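Local coordinates for protein putative methylthioribose-1-phosphate isomerase (Archaeoglobus fulgidus, PDB 1T5O) that probably catalyses the interconversion of 5-methylthioribose 1-phosphate and 5-methylthioribulose 1-phosphate, a step of methionine biosynthesis, at residues A[31-36]-A[81-86]; A[56-61]-A[116-121]; A[76-81]-A[100-105]; A[124-129]-A[160-165]. One frame throughout, in Å; residues are numbered along the deposited sequence.

Contact 1: A[31-36]-A[81-86]; sequences NVEELA and ADFLAS
Phe-83 has its CG anti to the backbone N (chi1 163°), which swings the ring from the end of helix 70-85 onto the first turn of helix 32-40, while Leu-84, chi1 -91° with CD1 anti to CA, sends CD1 to Leu-35 and CD2 to Ala-36. The two helices belong to the N-terminal helical part of this MtnA-type chain and run nearly parallel, at 20°, with their short axes 10.2 Å apart; larger side chains fill that separation. Val-32 meets the ring obliquely, its CG1 lying 3.3 Å from Phe-83 CD1, a tight approach for two carbons. One helical turn on, Ala-36 CB reaches Phe-83 CE1 at 3.6 Å, an atom also 3.4 Å from Val-32 CG1. A glycine in place of Phe-83 would remove the ring that touches Val-32, Glu-33 and Ala-36 and would probably loosen the start of helix 32-40 against its neighbour. Leu-84 lies deeper, also touching Ile-98 of helix 92-105, and its CD1 meets Leu-35 CD2 at 4.0 Å, the two chains crossing at about a right angle. Asn-31 is the N-cap of helix 32-40: its OD1 accepts from Glu-34 N at 2.8 Å, with the donor lying above the carbonyl plane.

Contact 2: A[56-61]-A[116-121]; sequences YGIALA and ELALRE
Helices 47-61 and 111-141 pass each other almost antiparallel here, at 159°, with short axes only 7.9 Å apart and the CA atoms of Ala-59 and Leu-119 at 4.7 Å. This is a close antiparallel helix pair within the N-terminal helical part of the chain, and alanines at the crossing make the short separation possible. Each helix sets a methyl against the backbone of the other. Ala-59 CB points at the opposite helix and lies 3.6 Å from Leu-119 CA, whereas Ala-118 CB comes back the other way to 3.7 Å from Ala-59 CA. Ile-58 borders this crossing: its CG2, anti to the backbone N, meets Ala-118 CB at 4.2 Å, and the rest of its side chain leads away toward Ala-81 and Ala-101 on helices 70-85 and 92-105. No hydrogen bond links the two segments, so the join rests on apolar contact. Leu-119 starts off alongside Ala-59, and its end then comes nearer to the other helix, with CG anti to the backbone N (chi1 178°). Trp-8 of strand 6-8 touches both Leu-119 and Tyr-56. The ring of Tyr-56 receives Leu-119 at its edge, near the ring plane, with CD1 of the leucine 4.3 Å from CE1 of the tyrosine.

Contact 3: A[76-81]-A[100-105]; sequences HLKKAA and RALNAA
Leu-102 overlaps one side of helix 70-85, its two methyls spread between Leu-77 and Ala-81, residues one turn apart. The pair is an antiparallel helical hairpin, formed by helices 70-85 and 92-105, which follow each other in the chain; the short segments lie at 176° with axes 10.5 Å apart. With CG anti to the backbone N (chi1 -177°) and chi2 at 60°, Leu-102 brings its forked end across the gap. CD1 comes to 3.5 Å from Leu-77 CB, the closest approach of the contact, and CD2 lies 3.7 Å from Ala-81 CB. The leucine thus fits between the two like a wedge, touching the base of one side chain and the methyl of the other. Leu-77 takes the other common rotamer: its CG is anti to the carbonyl carbon, and CD1 reaches past Leu-102 toward Ala-105. All these contacts are apolar, with no hydrogen bond across. Lys-78 adds its aliphatic base at the exposed border, while its amino end leads away. On the buried side, Leu-77 also touches Ala-61 of helix 47-61 and Val-114 of helix 111-141. Ala-105, one turn beyond Leu-102, closes this end, its CB 3.9 Å from Leu-77 CD1.

Contact 4: A[124-129]-A[160-165]; sequences KLAEED and ATVDWG
The tight part of this contact is a single polar grip. Val-162 N donates to Asp-129 OD1 at 2.9 Å, almost straight at 172°, and the amide N approaches OD1 nearly along its C-O axis. Asp-129 has CG anti to the backbone N (chi1 178°), which carries the carboxylate out to the loop. The same OD1 lies 3.4 Å from Thr-161 CB, while OD2 forms a salt bridge with Arg-132 that would probably favour the charged form. Thus helix 111-141 takes hold of the loop between strand 149-152 and helix 167-176, in the Rossmann-like part of the family; Ser-5 also bonds to the Val-162 backbone and to Thr-161 O. Replacing Asp-129 by an alanine would remove the OD1 acceptor of the Val-162 amide and the partner of Arg-132, and would probably weaken the hold of the helix on this loop. Looser contact lies one turn back, where Ala-126 CB is 4.0 Å from Val-162 CG2. Thr-161 OG1 turns to another partner, the carbonyl of Gly-157. At the more open end, the ends of Asp-163 and Trp-164 lead away from residues 124-129, their side chains touching Val-130 and Asn-133 further along the same helix.

In the fold
Contacts 1, 2 and 3 lie on one side of the chain's centre. Contacts 2 and 3 are closest, 8 Å between centres; contacts 1 and 3 share Ala-81 on helix 70-85. Gly-57 joins contact 2 to contact 1, its CA 3.5 Å from Leu-35 CD2. Helix 111-141 continues from contact 2 to contact 4, whose centre lies 16 Å away, and Tyr-56 OH touches Ala-126 CB at 3.5 Å. Contact 4 comes nearest the predicted active site: the Thr-161 side chain is about 6 Å from Gly-46, a predicted substrate-binding residue, and about 10 Å from Asp-234, the probable proton donor; in contact 1 the Leu-84 side chain is about 9 Å from Arg-88, also predicted to bind substrate.

Contact 1: A[31-36]-A[81-86]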
loop_
_atom_site.group_PDB
_atom_site.type_symbol
_atom_site.label_atom_id
_atom_site.label_comp_id
_atom_site.label_asym_id
_atom_site.label_seq_id
_atom_site.Cartn_x
_atom_site.Cartn_y
_atom_site.Cartn_z
ATOM N N ASN A 31 -28.539 -22.852 7.627
ATOM C CA ASN A 31 -27.929 -24.175 7.536
ATOM C C ASN A 31 -26.400 -24.160 7.570
ATOM O O ASN A 31 -25.763 -23.121 7.383
ATOM C CB ASN A 31 -28.414 -24.936 6.283
ATOM C CG ASN A 31 -27.867 -24.368 4.977
ATOM O OD1 ASN A 31 -26.653 -24.252 4.792
ATOM N ND2 ASN A 31 -28.769 -24.037 4.055
ATOM N N VAL A 32 -25.835 -25.337 7.811
ATOM C CA VAL A 32 -24.392 -25.545 7.895
ATOM C C VAL A 32 -23.620 -24.955 6.728
ATOM O O VAL A 32 -22.653 -24.220 6.916
ATOM C CB VAL A 32 -24.019 -27.050 7.903
ATOM C CG1 VAL A 32 -22.775 -27.260 8.753
ATOM C CG2 VAL A 32 -25.192 -27.901 8.369
ATOM N N GLU A 33 -24.037 -25.322 5.521
ATOM C CA GLU A 33 -23.379 -24.873 4.307
ATOM C C GLU A 33 -23.321 -23.357 4.163
ATOM O O GLU A 33 -22.300 -22.816 3.733
ATOM C CB GLU A 33 -24.059 -25.499 3.082
ATOM C CG GLU A 33 -24.043 -27.028 3.088
ATOM C CD GLU A 33 -24.825 -27.639 1.929
ATOM O OE1 GLU A 33 -26.028 -27.312 1.774
ATOM O OE2 GLU A 33 -24.235 -28.452 1.176
ATOM N N GLU A 34 -24.399 -22.673 4.529
ATOM C CA GLU A 34 -24.430 -21.220 4.420
ATOM C C GLU A 34 -23.374 -20.559 5.298
ATOM O O GLU A 34 -22.658 -19.653 4.863
ATOM C CB GLU A 34 -25.812 -20.694 4.788
ATOM C CG GLU A 34 -26.902 -21.246 3.896
ATOM C CD GLU A 34 -28.200 -20.491 4.046
ATOM O OE1 GLU A 34 -28.623 -20.262 5.196
ATOM O OE2 GLU A 34 -28.798 -20.132 3.013
ATOM N N LEU A 35 -23.283 -21.016 6.539
ATOM C CA LEU A 35 -22.310 -20.478 7.465
ATOM C C LEU A 35 -20.932 -20.754 6.894
ATOM O O LEU A 35 -20.076 -19.869 6.836
ATOM C CB LEU A 35 -22.462 -21.157 8.827
ATOM C CG LEU A 35 -21.531 -20.715 9.960
ATOM C CD1 LEU A 35 -21.679 -19.213 10.240
ATOM C CD2 LEU A 35 -21.857 -21.536 11.205
ATOM N N ALA A 36 -20.719 -21.994 6.463
ATOM C CA ALA A 36 -19.432 -22.369 5.902
ATOM C C ALA A 36 -19.039 -21.452 4.745
ATOM O O ALA A 36 -17.887 -21.025 4.654
ATOM C CB ALA A 36 -19.452 -23.828 5.443
ATOM N N ALA A 81 -19.896 -30.840 12.972
ATOM C CA ALA A 81 -18.685 -30.328 13.605
ATOM C C ALA A 81 -17.501 -30.598 12.685
ATOM O O ALA A 81 -16.652 -29.733 12.480
ATOM C CB ALA A 81 -18.472 -31.018 14.940
ATOM N N ASP A 82 -17.452 -31.817 12.146
ATOM C CA ASP A 82 -16.400 -32.257 11.224
ATOM C C ASP A 82 -16.424 -31.427 9.945
ATOM O O ASP A 82 -15.387 -30.977 9.449
ATOM C CB ASP A 82 -16.603 -33.733 10.847
ATOM C CG ASP A 82 -16.073 -34.690 11.902
ATOM O OD1 ASP A 82 -15.751 -34.238 13.025
ATOM O OD2 ASP A 82 -15.986 -35.906 11.608
ATOM N N PHE A 83 -17.625 -31.236 9.409
ATOM C CA PHE A 83 -17.781 -30.463 8.194
ATOM C C PHE A 83 -17.373 -29.003 8.366
ATOM O O PHE A 83 -16.655 -28.457 7.525
ATOM C CB PHE A 83 -19.228 -30.544 7.708
ATOM C CG PHE A 83 -19.592 -29.475 6.724
ATOM C CD1 PHE A 83 -20.090 -28.251 7.161
ATOM C CD2 PHE A 83 -19.419 -29.681 5.361
ATOM C CE1 PHE A 83 -20.412 -27.253 6.259
ATOM C CE2 PHE A 83 -19.742 -28.683 4.451
ATOM C CZ PHE A 83 -20.238 -27.468 4.902
ATOM N N LEU A 84 -17.831 -28.366 9.444
ATOM C CA LEU A 84 -17.501 -26.960 9.657
ATOM C C LEU A 84 -16.031 -26.714 9.935
ATOM O O LEU A 84 -15.460 -25.754 9.420
ATOM C CB LEU A 84 -18.341 -26.357 10.791
ATOM C CG LEU A 84 -19.666 -25.721 10.356
ATOM C CD1 LEU A 84 -20.440 -25.236 11.573
ATOM C CD2 LEU A 84 -19.389 -24.567 9.409
ATOM N N ALA A 85 -15.410 -27.570 10.738
ATOM C CA ALA A 85 -13.999 -27.396 11.050
ATOM C C ALA A 85 -13.142 -27.563 9.788
ATOM O O ALA A 85 -12.096 -26.922 9.648
ATOM C CB ALA A 85 -13.569 -28.384 12.133
ATOM N N SER A 86 -13.605 -28.408 8.870
ATOM C CA SER A 86 -12.888 -28.649 7.626
ATOM C C SER A 86 -12.858 -27.405 6.724
ATOM O O SER A 86 -12.066 -27.339 5.782
ATOM C CB SER A 86 -13.497 -29.841 6.871
ATOM O OG SER A 86 -14.751 -29.529 6.279
#

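Contact 2: A[56-61]-A[116-121]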
loop_
_atom_site.group_PDB
_atom_site.type_symbol
_atom_site.label_atom_id
_atom_site.label_comp_id
_atom_site.label_asym_id
_atom_site.label_seq_id
_atom_site.Cartn_x
_atom_site.Cartn_y
_atom_site.Cartn_z
ATOM N N TYR A 56 -22.026 -21.350 17.258
ATOM C CA TYR A 56 -23.395 -21.162 16.786
ATOM C C TYR A 56 -23.658 -22.182 15.690
ATOM O O TYR A 56 -24.804 -22.572 15.460
ATOM C CB TYR A 56 -23.609 -19.754 16.232
ATOM C CG TYR A 56 -23.755 -18.690 17.299
ATOM C CD1 TYR A 56 -24.669 -18.840 18.347
ATOM C CD2 TYR A 56 -23.024 -17.511 17.232
ATOM C CE1 TYR A 56 -24.850 -17.826 19.301
ATOM C CE2 TYR A 56 -23.195 -16.493 18.167
ATOM C CZ TYR A 56 -24.102 -16.651 19.194
ATOM O OH TYR A 56 -24.262 -15.637 20.110
ATOM N N GLY A 57 -22.584 -22.606 15.018
ATOM C CA GLY A 57 -22.717 -23.587 13.955
ATOM C C GLY A 57 -23.355 -24.859 14.485
ATOM O O GLY A 57 -24.255 -25.411 13.856
ATOM N N ILE A 58 -22.879 -25.312 15.647
ATOM C CA ILE A 58 -23.382 -26.520 16.306
ATOM C C ILE A 58 -24.829 -26.311 16.763
ATOM O O ILE A 58 -25.651 -27.219 16.651
ATOM C CB ILE A 58 -22.489 -26.894 17.536
ATOM C CG1 ILE A 58 -21.047 -27.164 17.079
ATOM C CG2 ILE A 58 -23.085 -28.078 18.302
ATOM C CD1 ILE A 58 -20.892 -28.201 15.944
ATOM N N ALA A 59 -25.142 -25.122 17.285
ATOM C CA ALA A 59 -26.508 -24.832 17.719
ATOM C C ALA A 59 -27.391 -24.852 16.473
ATOM O O ALA A 59 -28.533 -25.324 16.490
ATOM C CB ALA A 59 -26.580 -23.472 18.388
ATOM N N LEU A 60 -26.842 -24.341 15.381
ATOM C CA LEU A 60 -27.556 -24.312 14.119
ATOM C C LEU A 60 -27.768 -25.742 13.614
ATOM O O LEU A 60 -28.883 -26.145 13.310
ATOM C CB LEU A 60 -26.763 -23.501 13.083
ATOM C CG LEU A 60 -27.332 -23.402 11.659
ATOM C CD1 LEU A 60 -28.790 -22.927 11.701
ATOM C CD2 LEU A 60 -26.483 -22.442 10.840
ATOM N N ALA A 61 -26.695 -26.507 13.523
ATOM C CA ALA A 61 -26.793 -27.880 13.039
ATOM C C ALA A 61 -27.820 -28.710 13.813
ATOM O O ALA A 61 -28.454 -29.610 13.247
ATOM C CB ALA A 61 -25.438 -28.544 13.110
ATOM N N GLU A 116 -30.896 -26.910 23.436
ATOM C CA GLU A 116 -30.676 -25.805 24.365
ATOM C C GLU A 116 -29.220 -25.712 24.810
ATOM O O GLU A 116 -28.650 -24.624 24.853
ATOM C CB GLU A 116 -31.584 -25.946 25.607
ATOM C CG GLU A 116 -31.023 -25.299 26.911
ATOM C CD GLU A 116 -30.846 -23.765 26.848
ATOM O OE1 GLU A 116 -30.471 -23.222 25.771
ATOM O OE2 GLU A 116 -31.060 -23.096 27.895
ATOM N N LEU A 117 -28.618 -26.845 25.154
ATOM C CA LEU A 117 -27.236 -26.825 25.606
ATOM C C LEU A 117 -26.278 -26.321 24.530
ATOM O O LEU A 117 -25.300 -25.629 24.843
ATOM C CB LEU A 117 -26.792 -28.212 26.071
ATOM C CG LEU A 117 -27.410 -28.685 27.382
ATOM C CD1 LEU A 117 -26.809 -30.023 27.779
ATOM C CD2 LEU A 117 -27.183 -27.634 28.452
ATOM N N ALA A 118 -26.546 -26.680 23.273
ATOM C CA ALA A 118 -25.690 -26.239 22.179
ATOM C C ALA A 118 -25.747 -24.723 22.117
ATOM O O ALA A 118 -24.713 -24.063 22.208
ATOM C CB ALA A 118 -26.153 -26.840 20.841
ATOM N N LEU A 119 -26.960 -24.185 21.989
ATOM C CA LEU A 119 -27.173 -22.743 21.905
ATOM C C LEU A 119 -26.644 -21.985 23.114
ATOM O O LEU A 119 -26.064 -20.904 22.978
ATOM C CB LEU A 119 -28.670 -22.423 21.734
ATOM C CG LEU A 119 -29.038 -20.927 21.671
ATOM C CD1 LEU A 119 -28.151 -20.190 20.650
ATOM C CD2 LEU A 119 -30.521 -20.773 21.301
ATOM N N ARG A 120 -26.854 -22.547 24.295
ATOM C CA ARG A 120 -26.409 -21.913 25.525
ATOM C C ARG A 120 -24.870 -21.776 25.613
ATOM O O ARG A 120 -24.356 -20.748 26.061
ATOM C CB ARG A 120 -26.949 -22.703 26.715
ATOM C CG ARG A 120 -26.483 -22.214 28.056
ATOM C CD ARG A 120 -27.359 -22.790 29.158
ATOM N NE ARG A 120 -26.764 -22.628 30.481
ATOM C CZ ARG A 120 -27.337 -23.058 31.603
ATOM N NH1 ARG A 120 -28.519 -23.668 31.546
ATOM N NH2 ARG A 120 -26.728 -22.897 32.775
ATOM N N GLU A 121 -24.144 -22.806 25.189
ATOM C CA GLU A 121 -22.685 -22.760 25.212
ATOM C C GLU A 121 -22.206 -21.705 24.199
ATOM O O GLU A 121 -21.337 -20.892 24.495
ATOM C CB GLU A 121 -22.113 -24.138 24.865
ATOM C CG GLU A 121 -20.579 -24.231 24.831
ATOM C CD GLU A 121 -19.921 -24.006 26.192
ATOM O OE1 GLU A 121 -20.652 -23.866 27.197
ATOM O OE2 GLU A 121 -18.664 -23.972 26.263
#

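Contact 3: A[76-81]-A[100-105]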
loop_
_atom_site.group_PDB
_atom_site.type_symbol
_atom_site.label_atom_id
_atom_site.label_comp_id
_atom_site.label_asym_id
_atom_site.label_seq_id
_atom_site.Cartn_x
_atom_site.Cartn_y
_atom_site.Cartn_z
ATOM N N HIS A 76 -25.491 -36.518 14.014
ATOM C CA HIS A 76 -25.511 -35.409 13.061
ATOM C C HIS A 76 -24.565 -34.282 13.507
ATOM O O HIS A 76 -23.835 -33.713 12.694
ATOM C CB HIS A 76 -26.935 -34.857 12.922
ATOM C CG HIS A 76 -27.034 -33.647 12.042
ATOM N ND1 HIS A 76 -26.853 -33.697 10.675
ATOM C CD2 HIS A 76 -27.289 -32.349 12.338
ATOM C CE1 HIS A 76 -26.993 -32.486 10.166
ATOM N NE2 HIS A 76 -27.258 -31.650 11.154
ATOM N N LEU A 77 -24.578 -33.964 14.798
ATOM C CA LEU A 77 -23.715 -32.903 15.301
ATOM C C LEU A 77 -22.233 -33.212 15.077
ATOM O O LEU A 77 -21.460 -32.331 14.688
ATOM C CB LEU A 77 -23.982 -32.656 16.784
ATOM C CG LEU A 77 -25.383 -32.138 17.109
ATOM C CD1 LEU A 77 -25.446 -31.748 18.572
ATOM C CD2 LEU A 77 -25.725 -30.938 16.226
ATOM N N LYS A 78 -21.830 -34.458 15.313
ATOM C CA LYS A 78 -20.433 -34.828 15.127
ATOM C C LYS A 78 -20.046 -34.642 13.657
ATOM O O LYS A 78 -18.925 -34.238 13.332
ATOM C CB LYS A 78 -20.212 -36.276 15.575
ATOM C CG LYS A 78 -20.431 -36.494 17.070
ATOM C CD LYS A 78 -20.293 -37.966 17.467
ATOM C CE LYS A 78 -20.528 -38.156 18.957
ATOM N NZ LYS A 78 -20.407 -39.582 19.391
ATOM N N LYS A 79 -20.997 -34.920 12.773
ATOM C CA LYS A 79 -20.770 -34.779 11.344
ATOM C C LYS A 79 -20.657 -33.297 10.979
ATOM O O LYS A 79 -19.742 -32.896 10.253
ATOM C CB LYS A 79 -21.913 -35.434 10.552
ATOM C CG LYS A 79 -21.956 -36.975 10.620
ATOM C CD LYS A 79 -23.050 -37.572 9.689
ATOM C CE LYS A 79 -24.462 -37.133 10.099
ATOM N NZ LYS A 79 -25.563 -37.706 9.257
ATOM N N ALA A 80 -21.587 -32.492 11.492
ATOM C CA ALA A 80 -21.592 -31.057 11.231
ATOM C C ALA A 80 -20.313 -30.413 11.779
ATOM O O ALA A 80 -19.719 -29.552 11.125
ATOM C CB ALA A 80 -22.827 -30.413 11.864
ATOM N N ALA A 81 -19.896 -30.840 12.972
ATOM C CA ALA A 81 -18.685 -30.328 13.605
ATOM C C ALA A 81 -17.501 -30.598 12.685
ATOM O O ALA A 81 -16.652 -29.733 12.480
ATOM C CB ALA A 81 -18.472 -31.018 14.940
ATOM N N ARG A 100 -16.187 -26.885 21.715
ATOM C CA ARG A 100 -16.804 -26.523 22.984
ATOM C C ARG A 100 -18.317 -26.623 22.953
ATOM O O ARG A 100 -18.947 -27.016 23.941
ATOM C CB ARG A 100 -16.378 -25.127 23.403
ATOM C CG ARG A 100 -15.016 -25.126 24.050
ATOM C CD ARG A 100 -15.078 -24.331 25.328
ATOM N NE ARG A 100 -14.423 -23.054 25.157
ATOM C CZ ARG A 100 -14.346 -22.121 26.097
ATOM N NH1 ARG A 100 -14.900 -22.316 27.289
ATOM N NH2 ARG A 100 -13.683 -21.004 25.839
ATOM N N ALA A 101 -18.891 -26.278 21.808
ATOM C CA ALA A 101 -20.331 -26.323 21.620
ATOM C C ALA A 101 -20.783 -27.779 21.503
ATOM O O ALA A 101 -21.799 -28.162 22.079
ATOM C CB ALA A 101 -20.721 -25.525 20.365
ATOM N N LEU A 102 -20.016 -28.582 20.771
ATOM C CA LEU A 102 -20.332 -29.998 20.581
ATOM C C LEU A 102 -20.261 -30.742 21.905
ATOM O O LEU A 102 -21.176 -31.485 22.267
ATOM C CB LEU A 102 -19.347 -30.641 19.602
ATOM C CG LEU A 102 -19.621 -32.120 19.262
ATOM C CD1 LEU A 102 -21.006 -32.246 18.631
ATOM C CD2 LEU A 102 -18.555 -32.651 18.310
ATOM N N ASN A 103 -19.150 -30.545 22.611
ATOM C CA ASN A 103 -18.904 -31.172 23.906
ATOM C C ASN A 103 -20.084 -30.902 24.833
ATOM O O ASN A 103 -20.553 -31.802 25.523
ATOM C CB ASN A 103 -17.589 -30.617 24.513
ATOM C CG ASN A 103 -17.258 -31.206 25.897
ATOM O OD1 ASN A 103 -17.413 -30.537 26.929
ATOM N ND2 ASN A 103 -16.801 -32.451 25.919
ATOM N N ALA A 104 -20.573 -29.668 24.839
ATOM C CA ALA A 104 -21.694 -29.304 25.711
ATOM C C ALA A 104 -23.031 -29.899 25.280
ATOM O O ALA A 104 -23.808 -30.406 26.109
ATOM C CB ALA A 104 -21.822 -27.780 25.800
ATOM N N ALA A 105 -23.307 -29.815 23.987
ATOM C CA ALA A 105 -24.570 -30.317 23.459
ATOM C C ALA A 105 -24.703 -31.824 23.673
ATOM O O ALA A 105 -25.752 -32.306 24.087
ATOM C CB ALA A 105 -24.684 -29.976 21.966
#

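Contact 4: A[124-129]-A[160-165]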
loop_
_atom_site.group_PDB
_atom_site.type_symbol
_atom_site.label_atom_id
_atom_site.label_comp_id
_atom_site.label_asym_id
_atom_site.label_seq_id
_atom_site.Cartn_x
_atom_site.Cartn_y
_atom_site.Cartn_z
ATOM N N LYS A 124 -22.790 -18.258 25.526
ATOM C CA LYS A 124 -21.870 -17.974 26.619
ATOM C C LYS A 124 -20.491 -17.599 26.059
ATOM O O LYS A 124 -19.854 -16.661 26.536
ATOM C CB LYS A 124 -21.746 -19.199 27.529
ATOM C CG LYS A 124 -20.668 -19.099 28.617
ATOM C CD LYS A 124 -20.445 -20.479 29.228
ATOM C CE LYS A 124 -19.402 -20.489 30.346
ATOM N NZ LYS A 124 -19.139 -21.913 30.752
ATOM N N LEU A 125 -20.039 -18.329 25.047
ATOM C CA LEU A 125 -18.750 -18.052 24.445
ATOM C C LEU A 125 -18.733 -16.672 23.792
ATOM O O LEU A 125 -17.731 -15.966 23.879
ATOM C CB LEU A 125 -18.387 -19.112 23.402
ATOM C CG LEU A 125 -18.149 -20.537 23.915
ATOM C CD1 LEU A 125 -17.831 -21.448 22.731
ATOM C CD2 LEU A 125 -17.004 -20.555 24.926
ATOM N N ALA A 126 -19.835 -16.288 23.148
ATOM C CA ALA A 126 -19.903 -14.979 22.492
ATOM C C ALA A 126 -19.907 -13.865 23.544
ATOM O O ALA A 126 -19.257 -12.842 23.375
ATOM C CB ALA A 126 -21.152 -14.877 21.606
ATOM N N GLU A 127 -20.639 -14.087 24.633
ATOM C CA GLU A 127 -20.741 -13.130 25.731
ATOM C C GLU A 127 -19.377 -12.937 26.401
ATOM O O GLU A 127 -19.014 -11.827 26.815
ATOM C CB GLU A 127 -21.730 -13.662 26.769
ATOM C CG GLU A 127 -21.836 -12.829 28.014
ATOM C CD GLU A 127 -22.466 -11.478 27.748
ATOM O OE1 GLU A 127 -22.961 -11.252 26.619
ATOM O OE2 GLU A 127 -22.470 -10.644 28.672
ATOM N N GLU A 128 -18.649 -14.038 26.559
ATOM C CA GLU A 128 -17.327 -13.975 27.162
ATOM C C GLU A 128 -16.362 -13.195 26.275
ATOM O O GLU A 128 -15.495 -12.503 26.781
ATOM C CB GLU A 128 -16.799 -15.376 27.407
ATOM C CG GLU A 128 -17.633 -16.126 28.429
ATOM C CD GLU A 128 -17.083 -17.510 28.693
ATOM O OE1 GLU A 128 -16.545 -18.129 27.750
ATOM O OE2 GLU A 128 -17.204 -17.972 29.845
ATOM N N ASP A 129 -16.503 -13.302 24.950
ATOM C CA ASP A 129 -15.619 -12.529 24.081
ATOM C C ASP A 129 -15.896 -11.038 24.276
ATOM O O ASP A 129 -14.978 -10.204 24.333
ATOM C CB ASP A 129 -15.818 -12.868 22.608
ATOM C CG ASP A 129 -14.917 -12.022 21.712
ATOM O OD1 ASP A 129 -15.433 -11.349 20.777
ATOM O OD2 ASP A 129 -13.680 -12.025 21.966
ATOM N N ALA A 160 -14.281 -7.789 13.719
ATOM C CA ALA A 160 -13.362 -8.916 13.881
ATOM C C ALA A 160 -13.610 -9.714 15.176
ATOM O O ALA A 160 -13.018 -10.785 15.398
ATOM C CB ALA A 160 -11.924 -8.398 13.856
ATOM N N THR A 161 -14.456 -9.182 16.048
ATOM C CA THR A 161 -14.772 -9.871 17.283
ATOM C C THR A 161 -16.287 -9.946 17.327
ATOM O O THR A 161 -16.934 -9.608 16.336
ATOM C CB THR A 161 -14.211 -9.104 18.495
ATOM O OG1 THR A 161 -14.727 -7.769 18.506
ATOM C CG2 THR A 161 -12.695 -9.046 18.419
ATOM N N VAL A 162 -16.860 -10.394 18.441
ATOM C CA VAL A 162 -18.325 -10.444 18.551
ATOM C C VAL A 162 -18.791 -8.999 18.719
ATOM O O VAL A 162 -19.792 -8.572 18.115
ATOM C CB VAL A 162 -18.786 -11.297 19.756
ATOM C CG1 VAL A 162 -20.272 -11.113 19.986
ATOM C CG2 VAL A 162 -18.493 -12.776 19.490
ATOM N N ASP A 163 -18.049 -8.248 19.535
ATOM C CA ASP A 163 -18.326 -6.834 19.754
ATOM C C ASP A 163 -17.152 -6.111 20.465
ATOM O O ASP A 163 -16.269 -6.747 21.053
ATOM C CB ASP A 163 -19.624 -6.669 20.566
ATOM C CG ASP A 163 -20.311 -5.321 20.325
ATOM O OD1 ASP A 163 -19.879 -4.568 19.424
ATOM O OD2 ASP A 163 -21.305 -5.020 21.036
ATOM N N TRP A 164 -17.174 -4.783 20.391
ATOM C CA TRP A 164 -16.199 -3.883 21.023
ATOM C C TRP A 164 -14.837 -3.801 20.342
ATOM O O TRP A 164 -14.341 -2.705 20.063
ATOM C CB TRP A 164 -16.007 -4.247 22.501
ATOM C CG TRP A 164 -15.549 -3.061 23.321
ATOM C CD1 TRP A 164 -14.304 -2.854 23.863
ATOM C CD2 TRP A 164 -16.342 -1.917 23.692
ATOM N NE1 TRP A 164 -14.281 -1.659 24.547
ATOM C CE2 TRP A 164 -15.522 -1.069 24.457
ATOM C CE3 TRP A 164 -17.679 -1.539 23.451
ATOM C CZ2 TRP A 164 -15.990 0.143 24.990
ATOM C CZ3 TRP A 164 -18.143 -0.333 23.978
ATOM C CH2 TRP A 164 -17.298 0.491 24.740
ATOM N N GLY A 165 -14.245 -4.964 20.092
ATOM C CA GLY A 165 -12.954 -5.033 19.435
ATOM C C GLY A 165 -11.753 -5.140 20.366
ATOM O O GLY A 165 -11.878 -5.002 21.577
#